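Local coordinates for protein aminotransferase (Helicobacter pylori, PDB 2FNU) that transfers an amino group from glutamate to a UDP-linked 4-keto sugar, using pyridoxal phosphate, in the second step of pseudaminic acid biosynthesis, at residues Glu255-Tyr260 with Ser281-Tyr286; Val19-Asn24 with Gly31-Leu36. All coordinates share one frame; numbering follows the deposited sequence.

Contact 1: Glu255-Tyr260 with Ser281-Tyr286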
loop_
_atom_site.group_PDB
_atom_site.type_symbol
_atom_site.label_atom_id
_atom_site.label_comp_id
_atom_site.label_asym_id
_atom_site.label_seq_id
_atom_site.Cartn_x
_atom_site.Cartn_y
_atom_site.Cartn_z
ATOM N N GLU B 255 19.507 24.241 -10.340
ATOM C CA GLU B 255 19.538 25.633 -10.796
ATOM C C GLU B 255 18.795 26.541 -9.829
ATOM O O GLU B 255 19.260 27.644 -9.532
ATOM C CB GLU B 255 19.061 25.746 -12.248
ATOM C CG GLU B 255 20.181 25.285 -13.191
ATOM C CD GLU B 255 19.718 24.832 -14.565
ATOM O OE1 GLU B 255 20.564 24.256 -15.285
ATOM O OE2 GLU B 255 18.541 25.034 -14.923
ATOM N N ALA B 256 17.663 26.069 -9.308
ATOM C CA ALA B 256 16.909 26.836 -8.319
ATOM C C ALA B 256 17.752 27.009 -7.066
ATOM O O ALA B 256 17.835 28.107 -6.515
ATOM C CB ALA B 256 15.605 26.119 -7.978
ATOM N N ALA B 257 18.385 25.922 -6.616
ATOM C CA ALA B 257 19.238 25.988 -5.427
ATOM C C ALA B 257 20.380 26.984 -5.600
ATOM O O ALA B 257 20.716 27.739 -4.682
ATOM C CB ALA B 257 19.790 24.606 -5.100
ATOM N N LEU B 258 20.984 26.981 -6.783
ATOM C CA LEU B 258 22.090 27.903 -7.048
ATOM C C LEU B 258 21.624 29.354 -7.023
ATOM O O LEU B 258 22.382 30.250 -6.605
ATOM C CB LEU B 258 22.772 27.577 -8.382
ATOM C CG LEU B 258 23.570 26.270 -8.371
ATOM C CD1 LEU B 258 23.935 25.899 -9.811
ATOM C CD2 LEU B 258 24.820 26.323 -7.466
ATOM N N THR B 259 20.397 29.600 -7.493
ATOM C CA THR B 259 19.830 30.956 -7.450
ATOM C C THR B 259 19.625 31.404 -6.007
ATOM O O THR B 259 20.016 32.510 -5.634
ATOM C CB THR B 259 18.528 31.024 -8.252
ATOM O OG1 THR B 259 18.850 30.788 -9.622
ATOM C CG2 THR B 259 17.864 32.395 -8.132
ATOM N N TYR B 260 19.022 30.555 -5.179
ATOM C CA TYR B 260 18.967 30.885 -3.764
ATOM C C TYR B 260 20.362 31.169 -3.192
ATOM O O TYR B 260 20.545 32.126 -2.438
ATOM C CB TYR B 260 18.396 29.707 -2.988
ATOM C CG TYR B 260 16.893 29.519 -2.981
ATOM C CD1 TYR B 260 16.033 30.529 -2.544
ATOM C CD2 TYR B 260 16.331 28.282 -3.316
ATOM C CE1 TYR B 260 14.653 30.328 -2.470
ATOM C CE2 TYR B 260 14.943 28.080 -3.262
ATOM C CZ TYR B 260 14.116 29.107 -2.824
ATOM O OH TYR B 260 12.753 28.906 -2.728
ATOM N N SER B 281 23.543 16.234 -5.579
ATOM C CA SER B 281 22.403 15.866 -4.735
ATOM C C SER B 281 21.120 15.954 -5.538
ATOM O O SER B 281 21.011 16.762 -6.475
ATOM C CB SER B 281 22.279 16.823 -3.537
ATOM O OG SER B 281 21.010 16.704 -2.874
ATOM N N SER B 282 20.136 15.139 -5.142
ATOM C CA SER B 282 18.813 15.198 -5.752
ATOM C C SER B 282 18.163 16.568 -5.523
ATOM O O SER B 282 17.243 16.957 -6.243
ATOM C CB SER B 282 17.933 14.124 -5.117
ATOM O OG SER B 282 17.696 14.454 -3.751
ATOM N N ASN B 283 18.601 17.279 -4.490
ATOM C CA ASN B 283 17.996 18.564 -4.114
ATOM C C ASN B 283 16.514 18.414 -3.805
ATOM O O ASN B 283 15.703 19.254 -4.187
ATOM C CB ASN B 283 18.176 19.625 -5.216
ATOM C CG ASN B 283 19.627 20.007 -5.424
ATOM O OD1 ASN B 283 20.158 19.945 -6.547
ATOM N ND2 ASN B 283 20.282 20.394 -4.348
ATOM N N HIS B 284 16.155 17.326 -3.116
ATOM C CA HIS B 284 14.760 17.180 -2.704
ATOM C C HIS B 284 14.297 18.364 -1.862
ATOM O O HIS B 284 13.160 18.862 -2.051
ATOM C CB HIS B 284 14.517 15.853 -1.966
ATOM C CG HIS B 284 13.158 15.766 -1.370
ATOM N ND1 HIS B 284 12.011 16.002 -2.104
ATOM C CD2 HIS B 284 12.752 15.514 -0.106
ATOM C CE1 HIS B 284 10.956 15.901 -1.311
ATOM N NE2 HIS B 284 11.379 15.608 -0.093
ATOM N N LEU B 285 15.153 18.777 -0.918
ATOM C CA LEU B 285 14.885 19.960 -0.080
ATOM C C LEU B 285 15.946 21.015 -0.297
ATOM O O LEU B 285 17.080 20.686 -0.705
ATOM C CB LEU B 285 14.879 19.621 1.415
ATOM C CG LEU B 285 13.972 18.495 1.914
ATOM C CD1 LEU B 285 14.197 18.184 3.411
ATOM C CD2 LEU B 285 12.511 18.844 1.673
ATOM N N TYR B 286 15.594 22.262 0.015
ATOM C CA TYR B 286 16.586 23.338 0.115
ATOM C C TYR B 286 16.518 23.850 1.559
ATOM O O TYR B 286 15.691 24.716 1.868
ATOM C CB TYR B 286 16.276 24.489 -0.860
ATOM C CG TYR B 286 17.350 25.542 -0.840
ATOM C CD1 TYR B 286 18.453 25.448 -1.695
ATOM C CD2 TYR B 286 17.296 26.599 0.074
ATOM C CE1 TYR B 286 19.474 26.420 -1.674
ATOM C CE2 TYR B 286 18.311 27.548 0.110
ATOM C CZ TYR B 286 19.384 27.453 -0.764
ATOM O OH TYR B 286 20.392 28.396 -0.738
#
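Tyr286 reaches from the end of the 281-286 segment onto the helix bearing Tyr260 and Ala257, and its ring does nearly all the touching. With CG anti to the backbone N (chi1 -175°), the phenol extends toward the helix. Tyr260 lies over one face of it: CD2 of Tyr260 stands 3.7 Å above the plane of the Tyr286 ring, over its centre. The two rings do not lie flat on each other; their planes are inclined by 31° and the centroids are 4.5 Å apart, an oblique aromatic pair. The tilt brings the root of Tyr260 down at the phenol end, where Tyr260 CB approaches both Tyr286 CZ and Tyr286 OH to 3.3 Å, the tightest point of the contact. Tyr260 CG sits beside its own backbone N (chi1 -80°), which puts CD2 of Tyr260 near CG of Tyr286. At the CD1 and CE1 side of Tyr286 the methyl of Ala257 packs, CB to CD1 3.8 Å, and the carbonyl O of Ala257 comes obliquely within 3.5 Å of Tyr286 CE1. Tyr286 OH is hydrogen-bonded to OD1 of Asp261, which follows Tyr260 on the helix, and Tyr260 OH to the backbone O of Pro348; these bonds give each buried hydroxyl a partner and hold the outer ends of the rings. Earlier in the segment, Ser281 OG accepts from Asn283 N at 3.0 Å, an ST turn. Tyr286 pairs through its backbone with Leu347 of strand 344-347, while Tyr260 packs on Ile361 and Ala362 of helix 355-370, so the tyrosine pair lies between helix 246-264, strand 344-347 and helix 355-370.

Contact 2: Val19-Asn24 with Gly31-Leu36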
loop_
_atom_site.group_PDB
_atom_site.type_symbol
_atom_site.label_atom_id
_atom_site.label_comp_id
_atom_site.label_asym_id
_atom_site.label_seq_id
_atom_site.Cartn_x
_atom_site.Cartn_y
_atom_site.Cartn_z
ATOM N N VAL B 19 0.374 7.399 -18.772
ATOM C CA VAL B 19 -0.729 6.949 -17.915
ATOM C C VAL B 19 -1.937 6.556 -18.779
ATOM O O VAL B 19 -2.550 5.507 -18.587
ATOM C CB VAL B 19 -1.102 8.028 -16.879
ATOM C CG1 VAL B 19 -2.449 7.716 -16.223
ATOM C CG2 VAL B 19 0.014 8.174 -15.816
ATOM N N LEU B 20 -2.270 7.392 -19.756
ATOM C CA LEU B 20 -3.462 7.121 -20.562
ATOM C C LEU B 20 -3.354 5.832 -21.379
ATOM O O LEU B 20 -4.345 5.095 -21.516
ATOM C CB LEU B 20 -3.844 8.355 -21.395
ATOM C CG LEU B 20 -4.196 9.578 -20.508
ATOM C CD1 LEU B 20 -4.180 10.887 -21.308
ATOM C CD2 LEU B 20 -5.523 9.448 -19.717
ATOM N N GLU B 21 -2.159 5.516 -21.880
ATOM C CA GLU B 21 -1.927 4.235 -22.547
ATOM C C GLU B 21 -2.299 3.061 -21.642
ATOM O O GLU B 21 -2.888 2.085 -22.107
ATOM C CB GLU B 21 -0.471 4.086 -23.003
ATOM C CG GLU B 21 -0.079 4.997 -24.153
ATOM C CD GLU B 21 1.422 4.999 -24.433
ATOM O OE1 GLU B 21 1.826 5.582 -25.469
ATOM O OE2 GLU B 21 2.201 4.432 -23.626
ATOM N N VAL B 22 -1.945 3.141 -20.354
ATOM C CA VAL B 22 -2.277 2.060 -19.436
ATOM C C VAL B 22 -3.785 1.916 -19.287
ATOM O O VAL B 22 -4.299 0.807 -19.259
ATOM C CB VAL B 22 -1.660 2.275 -18.036
ATOM C CG1 VAL B 22 -2.111 1.155 -17.092
ATOM C CG2 VAL B 22 -0.168 2.315 -18.144
ATOM N N LEU B 23 -4.494 3.040 -19.209
ATOM C CA LEU B 23 -5.933 2.995 -19.003
ATOM C C LEU B 23 -6.635 2.317 -20.191
ATOM O O LEU B 23 -7.771 1.829 -20.063
ATOM C CB LEU B 23 -6.474 4.410 -18.804
ATOM C CG LEU B 23 -5.942 5.171 -17.579
ATOM C CD1 LEU B 23 -6.611 6.550 -17.500
ATOM C CD2 LEU B 23 -6.134 4.407 -16.261
ATOM N N ASN B 24 -5.967 2.300 -21.340
ATOM C CA ASN B 24 -6.531 1.637 -22.526
ATOM C C ASN B 24 -6.278 0.132 -22.565
ATOM O O ASN B 24 -6.819 -0.562 -23.431
ATOM C CB ASN B 24 -5.962 2.281 -23.798
ATOM C CG ASN B 24 -6.486 3.681 -24.039
ATOM O OD1 ASN B 24 -7.527 4.076 -23.510
ATOM N ND2 ASN B 24 -5.748 4.459 -24.837
ATOM N N GLY B 31 1.582 -6.299 -14.047
ATOM C CA GLY B 31 1.844 -6.305 -15.475
ATOM C C GLY B 31 3.287 -5.999 -15.833
ATOM O O GLY B 31 4.196 -6.085 -14.995
ATOM N N LYS B 32 3.485 -5.646 -17.096
ATOM C CA LYS B 32 4.825 -5.479 -17.646
ATOM C C LYS B 32 5.478 -4.171 -17.214
ATOM O O LYS B 32 6.711 -4.086 -17.131
ATOM C CB LYS B 32 4.749 -5.540 -19.178
ATOM N N ARG B 33 4.678 -3.142 -16.969
ATOM C CA ARG B 33 5.240 -1.816 -16.701
ATOM C C ARG B 33 5.969 -1.738 -15.362
ATOM O O ARG B 33 7.002 -1.057 -15.257
ATOM C CB ARG B 33 4.173 -0.733 -16.834
ATOM C CG ARG B 33 3.723 -0.599 -18.293
ATOM C CD ARG B 33 2.450 0.179 -18.421
ATOM N NE ARG B 33 2.264 0.745 -19.761
ATOM C CZ ARG B 33 1.426 0.269 -20.682
ATOM N NH1 ARG B 33 0.682 -0.813 -20.441
ATOM N NH2 ARG B 33 1.332 0.881 -21.859
ATOM N N SER B 34 5.467 -2.437 -14.345
ATOM C CA SER B 34 6.188 -2.446 -13.049
ATOM C C SER B 34 7.553 -3.117 -13.230
ATOM O O SER B 34 8.560 -2.632 -12.711
ATOM C CB SER B 34 5.372 -3.124 -11.938
ATOM O OG SER B 34 5.207 -4.495 -12.231
ATOM N N LEU B 35 7.598 -4.198 -14.007
ATOM C CA LEU B 35 8.864 -4.857 -14.297
ATOM C C LEU B 35 9.815 -3.933 -15.077
ATOM O O LEU B 35 11.017 -3.864 -14.765
ATOM C CB LEU B 35 8.608 -6.133 -15.095
ATOM C CG LEU B 35 7.847 -7.223 -14.340
ATOM C CD1 LEU B 35 7.478 -8.339 -15.313
ATOM C CD2 LEU B 35 8.662 -7.768 -13.177
ATOM N N LEU B 36 9.286 -3.216 -16.071
ATOM C CA LEU B 36 10.108 -2.290 -16.835
ATOM C C LEU B 36 10.656 -1.179 -15.942
ATOM O O LEU B 36 11.800 -0.745 -16.095
ATOM C CB LEU B 36 9.297 -1.684 -17.976
ATOM C CG LEU B 36 8.947 -2.574 -19.166
ATOM C CD1 LEU B 36 7.936 -1.864 -20.044
ATOM C CD2 LEU B 36 10.226 -2.913 -19.956
HETATM O O HOH W 1 2.166 3.683 -21.011
#
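Two successive helices near the N-terminus, 13-23 and 32-45, are joined by a short connection that includes the substrate-binding residues Lys26 to Thr29, and Arg33 spans the gap between them to meet Val22 and Glu21. The nearest CA atoms, those of Val22 and Arg33, are still 8.9 Å apart, so the contact depends on the arginine's length. Its chain is extended from CG to NE, which carries the guanidinium to the first helix. There CG2 of Val22 covers one face, 3.3 Å above the guanidinium plane and offset toward its rim, also touching Arg33 CD at 3.4 Å. Val22 CG2 owes this place to its position beside the backbone N, with CG1 taking the anti one (chi1 177°).

In this DegT/DnrJ/EryC1-family aminotransferase both helices pack against helix 233-244, and the first also against the second subunit. Val22 touches Ala237 of helix 233-244, whose Glu233 carboxylate accepts from the backbone N of Arg33 and Ser34 at the start of the second helix. Val19 and Leu23 touch the second subunit.

At the solvent side Glu21 crosses Arg33 at about a right angle, its carboxylate plane turned 52° from the guanidinium. The opposite charges stop short of a salt bridge, with Glu21 OE2 4.1 Å from Arg33 NH2, and a water mediates instead: it donates to Glu21 OE2 at 2.7 Å and accepts a weak bond from Arg33 NH2 at 3.0 Å. Over the aliphatic part of the glutamate, Arg33 NH2 lies 3.9 Å from Glu21 CB.

Overall arrangement
Along the chain contact 2 closes before contact 1 opens, and the two stay apart in space: their centres lie 32 Å from each other and their nearest atoms about 19 Å, without touching. They share no helix or strand, and neither includes a strand of the large mixed sheet. Contact 2 joins helices 13-23 and 32-45 beside the second subunit; contact 1 joins helix 246-264 to the lead-in of strand 286-290 and touches no other chain. Between side chains, Val22 is about 4 Å from Leu28, Tyr260 about 8 Å from Tyr6 and Tyr286 about 9 Å from His315. Leu28 lines a different sugar-nucleotide pocket from Tyr6 and His315, consistent with sites shared across the dimer.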